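Local coordinates for glycoside hydrolase family 31 (Trueperella pyogenes, PDB 5I0F), which degrades the cyclic glucan cycloalternan, probably cleaving its alpha-glucosidic linkages by a retaining mechanism that passes through a covalent glycosyl-enzyme intermediate, at residues V196-K201 and R427-P432; R208-M213 and A530-S535; E470-S475 and E487-Y492. All coordinates share one frame; numbering follows the deposited sequence.

Contact 1: residues V196-K201 and R427-P432. With GLC (alpha-D-glucopyranose), chain B; BGC (beta-D-glucopyranose), chain C.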
loop_
_atom_site.group_PDB
_atom_site.type_symbol
_atom_site.label_atom_id
_atom_site.label_comp_id
_atom_site.label_asym_id
_atom_site.label_seq_id
_atom_site.Cartn_x
_atom_site.Cartn_y
_atom_site.Cartn_z
ATOM N N VAL A 196 0.690 0.757 -7.634
ATOM C CA VAL A 196 -0.052 0.619 -6.389
ATOM C C VAL A 196 -0.869 -0.684 -6.512
ATOM O O VAL A 196 -1.532 -0.923 -7.530
ATOM C CB VAL A 196 -0.948 1.833 -6.155
ATOM C CG1 VAL A 196 -1.909 1.597 -5.012
ATOM C CG2 VAL A 196 -0.099 3.086 -5.933
ATOM N N PHE A 197 -0.761 -1.558 -5.518
ATOM C CA PHE A 197 -1.478 -2.849 -5.570
ATOM C C PHE A 197 -1.784 -3.362 -4.178
ATOM O O PHE A 197 -0.973 -3.188 -3.251
ATOM C CB PHE A 197 -0.668 -3.900 -6.350
ATOM C CG PHE A 197 -1.330 -5.245 -6.403
ATOM C CD1 PHE A 197 -2.486 -5.424 -7.145
ATOM C CD2 PHE A 197 -0.850 -6.309 -5.688
ATOM C CE1 PHE A 197 -3.122 -6.649 -7.204
ATOM C CE2 PHE A 197 -1.488 -7.546 -5.730
ATOM C CZ PHE A 197 -2.643 -7.715 -6.480
ATOM N N GLU A 198 -2.947 -3.985 -4.028
ATOM C CA GLU A 198 -3.305 -4.628 -2.773
ATOM C C GLU A 198 -2.915 -6.110 -2.761
ATOM O O GLU A 198 -3.666 -6.958 -3.238
ATOM C CB GLU A 198 -4.791 -4.482 -2.445
ATOM C CG GLU A 198 -5.045 -4.900 -1.000
ATOM C CD GLU A 198 -6.355 -5.621 -0.739
ATOM O OE1 GLU A 198 -7.380 -5.326 -1.395
ATOM O OE2 GLU A 198 -6.348 -6.459 0.194
ATOM N N GLN A 199 -1.733 -6.403 -2.220
ATOM C CA GLN A 199 -1.285 -7.773 -1.989
ATOM C C GLN A 199 -1.684 -8.148 -0.580
ATOM O O GLN A 199 -1.108 -7.611 0.393
ATOM C CB GLN A 199 0.230 -7.899 -2.203
ATOM C CG GLN A 199 0.826 -9.253 -1.856
ATOM C CD GLN A 199 0.182 -10.395 -2.582
ATOM O OE1 GLN A 199 0.037 -10.366 -3.804
ATOM N NE2 GLN A 199 -0.222 -11.406 -1.845
ATOM N N TYR A 200 -2.676 -9.041 -0.467
ATOM C CA TYR A 200 -3.217 -9.430 0.832
ATOM C C TYR A 200 -2.289 -10.483 1.426
ATOM O O TYR A 200 -2.312 -11.631 1.018
ATOM C CB TYR A 200 -4.667 -9.932 0.744
ATOM C CG TYR A 200 -5.239 -10.515 2.038
ATOM C CD1 TYR A 200 -5.377 -9.739 3.194
ATOM C CD2 TYR A 200 -5.660 -11.840 2.098
ATOM C CE1 TYR A 200 -5.901 -10.279 4.373
ATOM C CE2 TYR A 200 -6.193 -12.382 3.261
ATOM C CZ TYR A 200 -6.306 -11.607 4.403
ATOM O OH TYR A 200 -6.845 -12.144 5.553
ATOM N N LYS A 201 -1.465 -10.034 2.371
ATOM C CA LYS A 201 -0.472 -10.841 3.093
ATOM C C LYS A 201 0.693 -11.277 2.203
ATOM O O LYS A 201 0.605 -11.258 0.963
ATOM C CB LYS A 201 -1.134 -12.024 3.852
ATOM C CG LYS A 201 -2.341 -11.568 4.692
ATOM C CD LYS A 201 -2.878 -12.593 5.682
ATOM C CE LYS A 201 -3.291 -13.889 5.024
ATOM N NZ LYS A 201 -3.853 -14.853 6.014
ATOM N N ARG A 427 -13.421 -3.297 -9.921
ATOM C CA ARG A 427 -13.070 -4.583 -10.527
ATOM C C ARG A 427 -12.407 -5.570 -9.575
ATOM O O ARG A 427 -12.211 -6.723 -9.931
ATOM C CB ARG A 427 -12.163 -4.366 -11.740
ATOM C CG ARG A 427 -12.870 -3.603 -12.865
ATOM C CD ARG A 427 -11.924 -3.331 -14.020
ATOM N NE ARG A 427 -12.456 -2.341 -14.966
ATOM C CZ ARG A 427 -11.816 -1.908 -16.052
ATOM N NH1 ARG A 427 -10.623 -2.396 -16.387
ATOM N NH2 ARG A 427 -12.391 -0.994 -16.831
ATOM N N GLY A 428 -12.050 -5.092 -8.389
ATOM C CA GLY A 428 -11.378 -5.882 -7.398
ATOM C C GLY A 428 -12.307 -6.837 -6.685
ATOM O O GLY A 428 -13.523 -6.871 -6.908
ATOM N N TRP A 429 -11.695 -7.596 -5.788
ATOM C CA TRP A 429 -12.373 -8.656 -5.055
ATOM C C TRP A 429 -13.039 -8.104 -3.781
ATOM O O TRP A 429 -14.077 -8.597 -3.377
ATOM C CB TRP A 429 -11.374 -9.789 -4.709
ATOM C CG TRP A 429 -10.140 -9.325 -3.966
ATOM C CD1 TRP A 429 -10.001 -9.193 -2.614
ATOM C CD2 TRP A 429 -8.883 -8.909 -4.544
ATOM N NE1 TRP A 429 -8.727 -8.718 -2.307
ATOM C CE2 TRP A 429 -8.021 -8.549 -3.467
ATOM C CE3 TRP A 429 -8.400 -8.814 -5.860
ATOM C CZ2 TRP A 429 -6.707 -8.085 -3.666
ATOM C CZ3 TRP A 429 -7.068 -8.367 -6.060
ATOM C CH2 TRP A 429 -6.248 -8.004 -4.961
ATOM N N TRP A 430 -12.452 -7.074 -3.175
ATOM C CA TRP A 430 -12.983 -6.472 -1.935
ATOM C C TRP A 430 -13.893 -5.309 -2.308
ATOM O O TRP A 430 -13.479 -4.435 -3.068
ATOM C CB TRP A 430 -11.800 -5.977 -1.117
ATOM C CG TRP A 430 -12.034 -5.619 0.321
ATOM C CD1 TRP A 430 -12.785 -6.292 1.242
ATOM C CD2 TRP A 430 -11.419 -4.531 1.017
ATOM N NE1 TRP A 430 -12.707 -5.659 2.463
ATOM C CE2 TRP A 430 -11.876 -4.578 2.355
ATOM C CE3 TRP A 430 -10.545 -3.507 0.632
ATOM C CZ2 TRP A 430 -11.477 -3.645 3.316
ATOM C CZ3 TRP A 430 -10.135 -2.584 1.583
ATOM C CH2 TRP A 430 -10.608 -2.653 2.914
ATOM N N PHE A 431 -15.109 -5.284 -1.764
ATOM C CA PHE A 431 -16.136 -4.294 -2.130
ATOM C C PHE A 431 -16.357 -4.340 -3.652
ATOM O O PHE A 431 -16.249 -3.319 -4.328
ATOM C CB PHE A 431 -15.757 -2.865 -1.690
ATOM C CG PHE A 431 -15.864 -2.607 -0.202
ATOM C CD1 PHE A 431 -15.026 -3.247 0.707
ATOM C CD2 PHE A 431 -16.760 -1.656 0.285
ATOM C CE1 PHE A 431 -15.112 -2.988 2.074
ATOM C CE2 PHE A 431 -16.846 -1.383 1.650
ATOM C CZ PHE A 431 -16.041 -2.072 2.550
ATOM N N PRO A 432 -16.658 -5.538 -4.189
ATOM C CA PRO A 432 -16.791 -5.686 -5.640
ATOM C C PRO A 432 -17.933 -4.816 -6.211
ATOM O O PRO A 432 -18.982 -4.664 -5.572
ATOM C CB PRO A 432 -17.074 -7.191 -5.815
ATOM C CG PRO A 432 -17.700 -7.618 -4.540
ATOM C CD PRO A 432 -17.082 -6.759 -3.470
HETATM C C1 GLC B . -9.550 -8.868 4.225
HETATM C C2 GLC B . -8.621 -7.924 4.992
HETATM C C3 GLC B . -8.718 -6.508 4.439
HETATM C C4 GLC B . -8.392 -6.521 2.953
HETATM C C5 GLC B . -9.392 -7.459 2.271
HETATM C C6 GLC B . -9.197 -7.549 0.767
HETATM O O2 GLC B . -8.951 -7.958 6.384
HETATM O O3 GLC B . -7.799 -5.657 5.141
HETATM O O4 GLC B . -8.455 -5.185 2.414
HETATM O O5 GLC B . -9.297 -8.788 2.820
HETATM O O6 GLC B . -8.007 -8.275 0.422
HETATM C C2 BGC C . -7.133 -3.098 6.622
HETATM C C3 BGC C . -7.325 -3.856 7.948
HETATM C C4 BGC C . -8.757 -3.659 8.436
HETATM C C5 BGC C . -9.769 -4.074 7.357
HETATM C C6 BGC C . -11.169 -3.672 7.804
HETATM C C1 BGC C . -8.389 -2.622 5.848
HETATM O O2 BGC C . -5.917 -3.310 5.876
HETATM O O3 BGC C . -6.377 -3.403 8.918
HETATM O O4 BGC C . -8.985 -4.416 9.640
HETATM O O5 BGC C . -9.506 -3.506 6.048
HETATM O O6 BGC C . -12.158 -4.238 6.939
HETATM O O HOH W 1 -9.328 -5.802 -3.661
#
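Glu198 and Trp429 meet twice: directly, where the indole presents its rim to the Glu198 backbone, and through a sugar hydroxyl that both of them bind. In the direct part, the carbonyl O of Glu198 lies in the indole plane, 3.3 Å from Trp429 CZ2. Next to it the Phe197 ring crosses the tryptophan at about a right angle, with Phe197 CZ 3.9 Å from Trp429 CH2.

With chi1 at 55°, which sets CG between its own backbone N and carbonyl carbon, and the indole turned at chi2, Trp429 points NE1 at the glucose. The resulting bond from Trp429 NE1 to GLC O6 is nearly straight, 2.9 Å at 171°. Glu198 swings CG anti to its backbone N (chi1 -168°) and bends at chi2, which brings OE2 to the same hydroxyl: GLC O6 donates to Glu198 OE2 over a very short 2.5 Å. The two loops line the glycan pocket from both sides of this glucose, 427-432 belonging to the family 31 TIM barrel.

Trp430 supplies a platform, with GLC O4 3.0 Å above one face and Phe431 CD1 against the opposite one. Across the sugar, the Tyr200 ring lies under GLC O5, and Lys201 CG packs over the centre of its other face. A water above the Trp429 ring donates to Glu198 OE1 at 3.0 Å and accepts only weakly from Trp430 N.

Contact 2: residues R208-M213 and A530-S535; sequences RTYLPM and AGDEDS. With CA (calcium ion), chain E; GLC (alpha-D-glucopyranose), chain B; BGC (beta-D-glucopyranose), chain C.
Tyr210 reaches into the loop 530-535 and grips it by the backbone. Asp532 N donates to Tyr210 OH over 3.0 Å, and an N-H...O angle of 170° makes this a nearly straight bond.

The packing is tight behind that hydroxyl. Tyr210 CE2 lies 3.7 Å from Gly531 CA and 3.5 Å from the carbonyl O of Ala530, both approaching the ring obliquely. Gly531, with no side chain, lets the ring lie directly against its CA, and its backbone has a positive phi. The tyrosine's chi1 of -52°, with CG anti to the carbonyl carbon, sends the ring toward 530-535 so that OH arrives at Asp532 N, while Tyr182 also packs against the ring and bonds Ala530 O.

On the side facing the sugars the contact is looser and water enters. One water lies in the plane of the Tyr210 ring, accepts from Tyr210 OH at 2.7 Å and donates to Asp532 OD2, bridging phenol and carboxylate, whose planes stand 76° apart. Asp532 OD1 accepts from BGC O2 at 2.7 Å, and OD2 lies equally close to GLC O3. Farther along, beyond any touch with 208-213, Asp534 OD1 binds a calcium ion at 2.5 Å, together with five waters.

The tyrosine is thus a second-shell support for a first-shell aspartate in the glycan pocket, on the loop that follows strand 527-529 of the family 31 TIM barrel.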
loop_
_atom_site.group_PDB
_atom_site.type_symbol
_atom_site.label_atom_id
_atom_site.label_comp_id
_atom_site.label_asym_id
_atom_site.label_seq_id
_atom_site.Cartn_x
_atom_site.Cartn_y
_atom_site.Cartn_z
ATOM N N ARG A 208 5.683 -7.305 -3.932
ATOM C CA ARG A 208 4.711 -6.282 -4.298
ATOM C C ARG A 208 4.515 -5.358 -3.104
ATOM O O ARG A 208 5.008 -5.638 -2.010
ATOM C CB ARG A 208 3.390 -6.952 -4.673
ATOM C CG ARG A 208 3.478 -7.769 -5.955
ATOM C CD ARG A 208 2.296 -8.716 -6.060
ATOM N NE ARG A 208 2.395 -9.587 -7.206
ATOM C CZ ARG A 208 1.820 -10.790 -7.325
ATOM N NH1 ARG A 208 1.087 -11.340 -6.351
ATOM N NH2 ARG A 208 1.997 -11.467 -8.447
ATOM N N THR A 209 3.819 -4.254 -3.324
ATOM C CA THR A 209 3.612 -3.275 -2.263
ATOM C C THR A 209 2.368 -2.405 -2.520
ATOM O O THR A 209 1.963 -2.161 -3.685
ATOM C CB THR A 209 4.886 -2.383 -2.091
ATOM O OG1 THR A 209 4.692 -1.444 -1.030
ATOM C CG2 THR A 209 5.221 -1.625 -3.351
ATOM N N TYR A 210 1.811 -1.935 -1.413
ATOM C CA TYR A 210 0.774 -0.938 -1.379
ATOM C C TYR A 210 1.281 0.481 -1.661
ATOM O O TYR A 210 0.486 1.358 -2.031
ATOM C CB TYR A 210 0.135 -0.847 0.008
ATOM C CG TYR A 210 -0.384 -2.097 0.671
ATOM C CD1 TYR A 210 -1.688 -2.541 0.459
ATOM C CD2 TYR A 210 0.403 -2.780 1.595
ATOM C CE1 TYR A 210 -2.184 -3.677 1.119
ATOM C CE2 TYR A 210 -0.080 -3.901 2.265
ATOM C CZ TYR A 210 -1.367 -4.359 2.020
ATOM O OH TYR A 210 -1.878 -5.458 2.711
ATOM N N LEU A 211 2.575 0.708 -1.437
ATOM C CA LEU A 211 3.153 2.054 -1.392
ATOM C C LEU A 211 4.477 2.113 -2.173
ATOM O O LEU A 211 5.572 2.290 -1.582
ATOM C CB LEU A 211 3.356 2.456 0.072
ATOM C CG LEU A 211 3.148 3.920 0.439
ATOM C CD1 LEU A 211 3.409 4.133 1.929
ATOM C CD2 LEU A 211 4.032 4.837 -0.379
ATOM N N PRO A 212 4.392 1.981 -3.503
ATOM C CA PRO A 212 5.592 2.062 -4.325
ATOM C C PRO A 212 5.929 3.524 -4.608
ATOM O O PRO A 212 5.073 4.395 -4.442
ATOM C CB PRO A 212 5.161 1.371 -5.618
ATOM C CG PRO A 212 3.710 1.679 -5.722
ATOM C CD PRO A 212 3.191 1.691 -4.308
ATOM N N MET A 213 7.151 3.771 -5.047
ATOM C CA MET A 213 7.550 5.071 -5.628
ATOM C C MET A 213 8.575 4.842 -6.732
ATOM O O MET A 213 9.386 3.919 -6.638
ATOM C CB MET A 213 8.134 5.994 -4.564
ATOM C CG MET A 213 7.141 6.427 -3.491
ATOM S SD MET A 213 7.877 7.609 -2.371
ATOM C CE MET A 213 6.715 7.590 -1.002
ATOM N N ALA A 530 1.998 -0.804 7.585
ATOM C CA ALA A 530 2.503 -1.758 6.605
ATOM C C ALA A 530 1.456 -2.739 6.038
ATOM O O ALA A 530 1.796 -3.602 5.260
ATOM C CB ALA A 530 3.643 -2.543 7.233
ATOM N N GLY A 531 0.189 -2.572 6.382
ATOM C CA GLY A 531 -0.892 -3.389 5.807
ATOM C C GLY A 531 -1.090 -4.729 6.482
ATOM O O GLY A 531 -0.822 -4.888 7.688
ATOM N N ASP A 532 -1.580 -5.685 5.702
ATOM C CA ASP A 532 -2.124 -6.923 6.240
ATOM C C ASP A 532 -1.123 -8.056 6.233
ATOM O O ASP A 532 -0.587 -8.389 5.172
ATOM C CB ASP A 532 -3.307 -7.368 5.392
ATOM C CG ASP A 532 -4.467 -6.423 5.446
ATOM O OD1 ASP A 532 -4.518 -5.563 6.346
ATOM O OD2 ASP A 532 -5.379 -6.591 4.598
ATOM N N GLU A 533 -0.913 -8.694 7.388
ATOM C CA GLU A 533 -0.054 -9.874 7.443
ATOM C C GLU A 533 -0.525 -10.944 8.422
ATOM O O GLU A 533 -1.317 -10.691 9.330
ATOM C CB GLU A 533 1.412 -9.500 7.790
ATOM C CG GLU A 533 2.396 -9.436 6.595
ATOM C CD GLU A 533 2.725 -10.791 5.958
ATOM O OE1 GLU A 533 1.880 -11.730 5.995
ATOM O OE2 GLU A 533 3.846 -10.936 5.385
ATOM N N ASP A 534 0.025 -12.136 8.225
ATOM C CA ASP A 534 -0.089 -13.242 9.163
ATOM C C ASP A 534 0.793 -13.003 10.404
ATOM O O ASP A 534 1.719 -12.189 10.386
ATOM C CB ASP A 534 0.339 -14.541 8.481
ATOM C CG ASP A 534 -0.666 -15.012 7.436
ATOM O OD1 ASP A 534 -1.825 -15.306 7.810
ATOM O OD2 ASP A 534 -0.309 -15.082 6.239
ATOM N N SER A 535 0.471 -13.715 11.481
ATOM C CA SER A 535 1.252 -13.676 12.694
ATOM C C SER A 535 2.374 -14.694 12.636
ATOM O O SER A 535 2.288 -15.780 13.254
ATOM C CB SER A 535 0.378 -13.928 13.936
ATOM O OG SER A 535 -0.512 -12.836 14.155
HETATM CA CA CA E . -2.201 -17.437 9.153
HETATM C C1 GLC B . -9.550 -8.868 4.225
HETATM C C2 GLC B . -8.621 -7.924 4.992
HETATM C C3 GLC B . -8.718 -6.508 4.439
HETATM C C4 GLC B . -8.392 -6.521 2.953
HETATM C C5 GLC B . -9.392 -7.459 2.271
HETATM C C6 GLC B . -9.197 -7.549 0.767
HETATM O O2 GLC B . -8.951 -7.958 6.384
HETATM O O3 GLC B . -7.799 -5.657 5.141
HETATM O O4 GLC B . -8.455 -5.185 2.414
HETATM O O5 GLC B . -9.297 -8.788 2.820
HETATM O O6 GLC B . -8.007 -8.275 0.422
HETATM C C2 BGC C . -7.133 -3.098 6.622
HETATM C C3 BGC C . -7.325 -3.856 7.948
HETATM C C4 BGC C . -8.757 -3.659 8.436
HETATM C C5 BGC C . -9.769 -4.074 7.357
HETATM C C6 BGC C . -11.169 -3.672 7.804
HETATM C C1 BGC C . -8.389 -2.622 5.848
HETATM O O2 BGC C . -5.917 -3.310 5.876
HETATM O O3 BGC C . -6.377 -3.403 8.918
HETATM O O4 BGC C . -8.985 -4.416 9.640
HETATM O O5 BGC C . -9.506 -3.506 6.048
HETATM O O6 BGC C . -12.158 -4.238 6.939
HETATM O O HOH W 2 -4.287 -6.402 2.056
HETATM O O HOH W 3 -1.497 -15.951 10.879
HETATM O O HOH W 4 -4.394 -16.178 8.906
HETATM O O HOH W 5 -3.656 -18.796 10.290
HETATM O O HOH W 6 -2.630 -18.436 6.850
HETATM O O HOH W 7 -0.061 -18.249 8.679
#

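Contact 3: residues E470-S475 and E487-Y492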
loop_
_atom_site.group_PDB
_atom_site.type_symbol
_atom_site.label_atom_id
_atom_site.label_comp_id
_atom_site.label_asym_id
_atom_site.label_seq_id
_atom_site.Cartn_x
_atom_site.Cartn_y
_atom_site.Cartn_z
ATOM N N GLU A 470 -6.490 1.308 -3.484
ATOM C CA GLU A 470 -5.814 0.571 -4.581
ATOM C C GLU A 470 -6.797 0.066 -5.635
ATOM O O GLU A 470 -6.410 -0.698 -6.493
ATOM C CB GLU A 470 -5.053 -0.644 -4.046
ATOM C CG GLU A 470 -4.278 -0.412 -2.747
ATOM C CD GLU A 470 -5.068 -0.660 -1.459
ATOM O OE1 GLU A 470 -6.293 -0.975 -1.496
ATOM O OE2 GLU A 470 -4.447 -0.546 -0.369
ATOM N N HIS A 471 -8.036 0.547 -5.632
ATOM C CA HIS A 471 -9.136 -0.148 -6.311
ATOM C C HIS A 471 -9.280 0.162 -7.806
ATOM O O HIS A 471 -9.982 -0.566 -8.529
ATOM C CB HIS A 471 -10.459 0.194 -5.613
ATOM C CG HIS A 471 -10.347 0.243 -4.119
ATOM N ND1 HIS A 471 -10.177 -0.891 -3.352
ATOM C CD2 HIS A 471 -10.336 1.286 -3.261
ATOM C CE1 HIS A 471 -10.074 -0.549 -2.085
ATOM N NE2 HIS A 471 -10.175 0.765 -2.001
ATOM N N ALA A 472 -8.643 1.230 -8.278
ATOM C CA ALA A 472 -8.846 1.690 -9.674
ATOM C C ALA A 472 -7.960 0.896 -10.605
ATOM O O ALA A 472 -6.734 1.023 -10.530
ATOM C CB ALA A 472 -8.521 3.167 -9.808
ATOM N N TRP A 473 -8.574 0.085 -11.472
ATOM C CA TRP A 473 -7.868 -0.611 -12.536
ATOM C C TRP A 473 -8.485 -0.190 -13.866
ATOM O O TRP A 473 -9.698 -0.250 -14.034
ATOM C CB TRP A 473 -8.007 -2.122 -12.412
ATOM C CG TRP A 473 -7.452 -2.788 -11.181
ATOM C CD1 TRP A 473 -6.529 -2.294 -10.288
ATOM C CD2 TRP A 473 -7.771 -4.098 -10.733
ATOM N NE1 TRP A 473 -6.286 -3.221 -9.297
ATOM C CE2 TRP A 473 -7.039 -4.338 -9.554
ATOM C CE3 TRP A 473 -8.617 -5.096 -11.213
ATOM C CZ2 TRP A 473 -7.123 -5.548 -8.860
ATOM C CZ3 TRP A 473 -8.702 -6.298 -10.521
ATOM C CH2 TRP A 473 -7.967 -6.505 -9.346
ATOM N N GLY A 474 -7.648 0.201 -14.820
ATOM C CA GLY A 474 -8.111 0.587 -16.153
ATOM C C GLY A 474 -7.293 1.763 -16.621
ATOM O O GLY A 474 -7.361 2.845 -16.028
ATOM N N SER A 475 -6.513 1.566 -17.674
ATOM C CA SER A 475 -5.664 2.633 -18.185
ATOM C C SER A 475 -6.482 3.809 -18.760
ATOM O O SER A 475 -5.976 4.928 -18.818
ATOM C CB SER A 475 -4.709 2.070 -19.258
ATOM O OG SER A 475 -5.451 1.772 -20.434
ATOM N N GLU A 487 -2.398 7.387 -15.464
ATOM C CA GLU A 487 -1.768 8.326 -14.510
ATOM C C GLU A 487 -2.490 8.460 -13.183
ATOM O O GLU A 487 -1.860 8.599 -12.151
ATOM C CB GLU A 487 -1.698 9.736 -15.122
ATOM C CG GLU A 487 -0.689 9.909 -16.213
ATOM C CD GLU A 487 -0.515 11.380 -16.604
ATOM O OE1 GLU A 487 -1.448 11.968 -17.185
ATOM O OE2 GLU A 487 0.553 11.952 -16.307
ATOM N N GLY A 488 -3.821 8.463 -13.212
ATOM C CA GLY A 488 -4.633 8.761 -12.037
ATOM C C GLY A 488 -4.765 7.644 -11.019
ATOM O O GLY A 488 -4.977 7.913 -9.831
ATOM N N ASN A 489 -4.644 6.399 -11.472
ATOM C CA ASN A 489 -4.861 5.238 -10.594
ATOM C C ASN A 489 -3.774 5.108 -9.497
ATOM O O ASN A 489 -4.126 4.839 -8.348
ATOM C CB ASN A 489 -5.019 3.951 -11.391
ATOM C CG ASN A 489 -6.236 3.979 -12.329
ATOM O OD1 ASN A 489 -7.079 4.880 -12.266
ATOM N ND2 ASN A 489 -6.301 3.022 -13.219
ATOM N N ASN A 490 -2.495 5.301 -9.835
ATOM C CA ASN A 490 -1.428 5.311 -8.810
ATOM C C ASN A 490 -1.490 6.546 -7.907
ATOM O O ASN A 490 -1.092 6.508 -6.737
ATOM C CB ASN A 490 -0.038 5.256 -9.438
ATOM C CG ASN A 490 0.326 3.883 -9.992
ATOM O OD1 ASN A 490 -0.090 2.839 -9.477
ATOM N ND2 ASN A 490 1.142 3.883 -11.056
ATOM N N LEU A 491 -1.926 7.656 -8.484
ATOM C CA LEU A 491 -2.104 8.889 -7.745
ATOM C C LEU A 491 -3.244 8.835 -6.734
ATOM O O LEU A 491 -3.218 9.560 -5.729
ATOM C CB LEU A 491 -2.327 10.047 -8.725
ATOM C CG LEU A 491 -2.410 11.463 -8.148
ATOM C CD1 LEU A 491 -1.175 11.844 -7.349
ATOM C CD2 LEU A 491 -2.633 12.463 -9.275
ATOM N N TYR A 492 -4.242 7.987 -6.981
ATOM C CA TYR A 492 -5.466 7.944 -6.166
ATOM C C TYR A 492 -5.225 8.000 -4.641
ATOM O O TYR A 492 -5.851 8.808 -3.948
ATOM C CB TYR A 492 -6.324 6.712 -6.505
ATOM C CG TYR A 492 -7.711 6.856 -5.957
ATOM C CD1 TYR A 492 -8.002 6.539 -4.642
ATOM C CD2 TYR A 492 -8.731 7.392 -6.742
ATOM C CE1 TYR A 492 -9.269 6.748 -4.105
ATOM C CE2 TYR A 492 -10.001 7.585 -6.227
ATOM C CZ TYR A 492 -10.275 7.258 -4.914
ATOM O OH TYR A 492 -11.554 7.447 -4.422
HETATM O O HOH W 8 -6.018 3.055 -7.133
HETATM O O HOH W 9 -4.763 0.690 -14.274
#
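The backbones of the two segments come nearest at Ala472 and Asn489, in the loop 470-475. Just before them, Glu470 turns away from the helix, and its carboxylate makes a salt bridge with Arg516. The carbonyl of His471 is held by Tyr424. At Ala472 the methyl group points to the helix, and CB rests 3.3 Å from Asn489 OD1. The backbone N of Ala472 donates weakly to a water that lies 2.9 Å from Asn489 O.

Trp473 faces the other way and meets the ring of His11. Gly474, at a backbone conformation with positive phi, receives the amide end of the asparagine: Asn489 ND2 donates to Gly474 O over 3.0 Å. The bond is bent, 139° at the hydrogen, and the donor stands 54° out of the carbonyl plane. A second water accepts from both Gly474 N and Asn489 ND2, each at 3.0 Å. Asn489 OD1 is taken by Tyr479, so both ends of the amide have partners that limit its rotation. Ser475 N bonds Glu10.

This is a beta-alpha loop of the TIM barrel, between strand 463-466 and helix 485-506, clasped to the early turns of the helix it leads into.

In the fold
All three contacts are buried, and contact 2 lies nearest the centre of the chain. Contacts 1 and 2 each join a piece from ahead of the barrel strands to a loop of the TIM barrel, and both touch the same two sugars. Lys201 ties them together by a salt bridge to Asp534, with Lys201 NZ 2.7 Å from Asp534 OD1. Contact 3 stays within the barrel, pairing a loop with the next helix, and works through amide, backbone and water instead of sugar. It reaches contact 1 through Asn490 and Val196, and where Trp473 packs on Trp429; Glu470 packs on Tyr210 of contact 2. Aromatic rings dominate contact 1, one phenol contact 2.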